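Local coordinates for methyltransferase (Streptomyces avermitilis, PDB 3GIW), which has no established function but adopts a Rossmann-like fold and binds S-adenosyl-L-homocysteine, consistent with an S-adenosylmethionine-dependent methyltransferase, at residues A61-M66 against I89-N94. Numbering follows the deposited sequence. Where two conformers were deposited one is given.
Sequences ANRDWM and IPTSPN
Arg63 reaches out from helix 55-75 to the loop that follows strand 81-85, the first strand of the Rossmann-like sheet, and its guanidinium carries most of this contact. The close part lies around NH2. This nitrogen sits 3.0 Å from Thr91 O and donates a weak hydrogen bond to Pro93 O, which lies near the guanidinium plane at 3.4 Å. Thr91 CB approaches NH2 over one face of the group, offset toward the rim. Over the opposite face lies CE of Met66, a selenomethionine, but in the one of its two deposited conformers given here it comes so close that its position is doubtful. A bend at chi2 (73°) turns CD of Arg63 off the line of its first side-chain bonds, and the chain then runs extended to CZ.

Beyond this the two segments are joined less directly, through three waters. One water links NH2 to Asn94 OD1, another NH1 to Ile89 O, and a third NE to Pro93 O. The loop is braced internally, since Asn94 OD1 also accepts a hydrogen bond from Thr91 N. Arg63 and Asn62 both bind S-adenosyl-L-homocysteine, which is absent from this model, and Tyr28 of the same site touches Arg63, placing this largely water-mediated junction beside that pocket. At the guanidinium edge, the water on NE lies in plane, 2.7 Å from that nitrogen.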
loop_
_atom_site.group_PDB
_atom_site.type_symbol
_atom_site.label_atom_id
_atom_site.label_comp_id
_atom_site.label_asym_id
_atom_site.label_seq_id
_atom_site.Cartn_x
_atom_site.Cartn_y
_atom_site.Cartn_z
ATOM N N ALA A 61 -6.703 3.870 9.427
ATOM C CA ALA A 61 -5.531 3.410 10.130
ATOM C C ALA A 61 -4.453 2.911 9.166
ATOM O O ALA A 61 -3.250 3.058 9.420
ATOM C CB ALA A 61 -5.896 2.275 11.155
ATOM N N ASN A 62 -4.848 2.288 8.075
ATOM C CA ASN A 62 -3.875 1.861 7.072
ATOM C C ASN A 62 -3.168 3.062 6.437
ATOM O O ASN A 62 -1.929 3.063 6.288
ATOM C CB ASN A 62 -4.533 1.001 6.000
ATOM C CG ASN A 62 -3.575 0.654 4.863
ATOM O OD1 ASN A 62 -2.786 -0.273 5.003
ATOM N ND2 ASN A 62 -3.595 1.451 3.803
ATOM N N ARG A 63 -3.922 4.112 6.118
ATOM C CA ARG A 63 -3.318 5.322 5.561
ATOM C C ARG A 63 -2.378 5.955 6.571
ATOM O O ARG A 63 -1.244 6.384 6.209
ATOM C CB ARG A 63 -4.370 6.303 5.045
ATOM C CG ARG A 63 -3.746 7.430 4.175
ATOM C CD ARG A 63 -3.291 6.958 2.799
ATOM N NE ARG A 63 -2.560 8.012 2.077
ATOM C CZ ARG A 63 -2.202 7.923 0.794
ATOM N NH1 ARG A 63 -2.525 6.842 0.079
ATOM N NH2 ARG A 63 -1.520 8.922 0.225
ATOM N N ASP A 64 -2.779 6.062 7.835
ATOM C CA ASP A 64 -1.946 6.654 8.877
ATOM C C ASP A 64 -0.637 5.853 9.054
ATOM O O ASP A 64 0.442 6.428 9.236
ATOM C CB ASP A 64 -2.699 6.699 10.220
ATOM C CG ASP A 64 -3.832 7.730 10.255
ATOM O OD1 ASP A 64 -3.876 8.633 9.409
ATOM O OD2 ASP A 64 -4.693 7.610 11.156
ATOM N N TRP A 65 -0.747 4.526 8.966
ATOM C CA TRP A 65 0.394 3.630 9.054
ATOM C C TRP A 65 1.376 3.933 7.911
ATOM O O TRP A 65 2.585 4.019 8.157
ATOM C CB TRP A 65 -0.039 2.135 9.049
ATOM C CG TRP A 65 1.168 1.227 9.120
ATOM C CD1 TRP A 65 1.826 0.858 10.227
ATOM C CD2 TRP A 65 1.884 0.665 8.010
ATOM N NE1 TRP A 65 2.924 0.088 9.896
ATOM C CE2 TRP A 65 2.981 -0.026 8.536
ATOM C CE3 TRP A 65 1.701 0.687 6.623
ATOM C CZ2 TRP A 65 3.902 -0.686 7.718
ATOM C CZ3 TRP A 65 2.641 0.061 5.839
ATOM C CH2 TRP A 65 3.693 -0.636 6.384
HETATM N N MSE A 66 0.876 4.080 6.690
HETATM C CA MSE A 66 1.768 4.425 5.577
HETATM C C MSE A 66 2.560 5.676 5.931
HETATM O O MSE A 66 3.760 5.740 5.708
HETATM C CB MSE A 66 0.976 4.664 4.275
HETATM C CG MSE A 66 1.867 5.047 3.081
HETATM SE SE MSE A 66 2.270 6.961 2.886
HETATM C CE MSE A 66 0.762 7.481 1.874
ATOM N N ILE A 89 -5.633 6.075 -5.224
ATOM C CA ILE A 89 -6.039 7.466 -5.478
ATOM C C ILE A 89 -5.123 8.412 -4.703
ATOM O O ILE A 89 -4.971 8.249 -3.483
ATOM C CB ILE A 89 -7.513 7.725 -5.001
ATOM C CG1 ILE A 89 -8.531 6.743 -5.623
ATOM C CG2 ILE A 89 -7.896 9.168 -5.276
ATOM C CD1 ILE A 89 -8.494 6.664 -7.154
ATOM N N PRO A 90 -4.527 9.428 -5.359
ATOM C CA PRO A 90 -3.722 10.406 -4.621
ATOM C C PRO A 90 -4.504 11.020 -3.456
ATOM O O PRO A 90 -5.667 11.401 -3.612
ATOM C CB PRO A 90 -3.379 11.447 -5.696
ATOM C CG PRO A 90 -3.362 10.700 -6.891
ATOM C CD PRO A 90 -4.497 9.717 -6.792
ATOM N N THR A 91 -3.869 11.099 -2.297
ATOM C CA THR A 91 -4.474 11.616 -1.076
ATOM C C THR A 91 -3.393 12.301 -0.242
ATOM O O THR A 91 -2.319 11.761 -0.043
ATOM C CB THR A 91 -5.097 10.489 -0.229
ATOM O OG1 THR A 91 -5.883 9.635 -1.071
ATOM C CG2 THR A 91 -5.949 11.069 0.904
ATOM N N SER A 92 -3.694 13.470 0.284
ATOM C CA SER A 92 -2.715 14.309 0.940
ATOM C C SER A 92 -2.527 13.908 2.396
ATOM O O SER A 92 -3.512 13.721 3.128
ATOM C CB SER A 92 -3.183 15.764 0.890
ATOM O OG SER A 92 -2.132 16.615 1.267
ATOM N N PRO A 93 -1.267 13.770 2.847
ATOM C CA PRO A 93 -0.031 13.849 2.076
ATOM C C PRO A 93 0.279 12.568 1.312
ATOM O O PRO A 93 0.107 11.454 1.825
ATOM C CB PRO A 93 1.022 14.093 3.159
ATOM C CG PRO A 93 0.502 13.352 4.308
ATOM C CD PRO A 93 -0.985 13.514 4.271
ATOM N N ASN A 94 0.759 12.730 0.092
ATOM C CA ASN A 94 1.190 11.567 -0.677
ATOM C C ASN A 94 2.578 11.155 -0.206
ATOM O O ASN A 94 3.290 11.930 0.457
ATOM C CB ASN A 94 1.230 11.888 -2.165
ATOM C CG ASN A 94 -0.143 11.997 -2.771
ATOM O OD1 ASN A 94 -0.868 11.008 -2.835
ATOM N ND2 ASN A 94 -0.497 13.196 -3.232
HETATM O O HOH W 1 0.802 8.487 -1.925
HETATM O O HOH W 2 -1.602 10.175 3.402
HETATM O O HOH W 3 -2.426 7.381 -2.725
#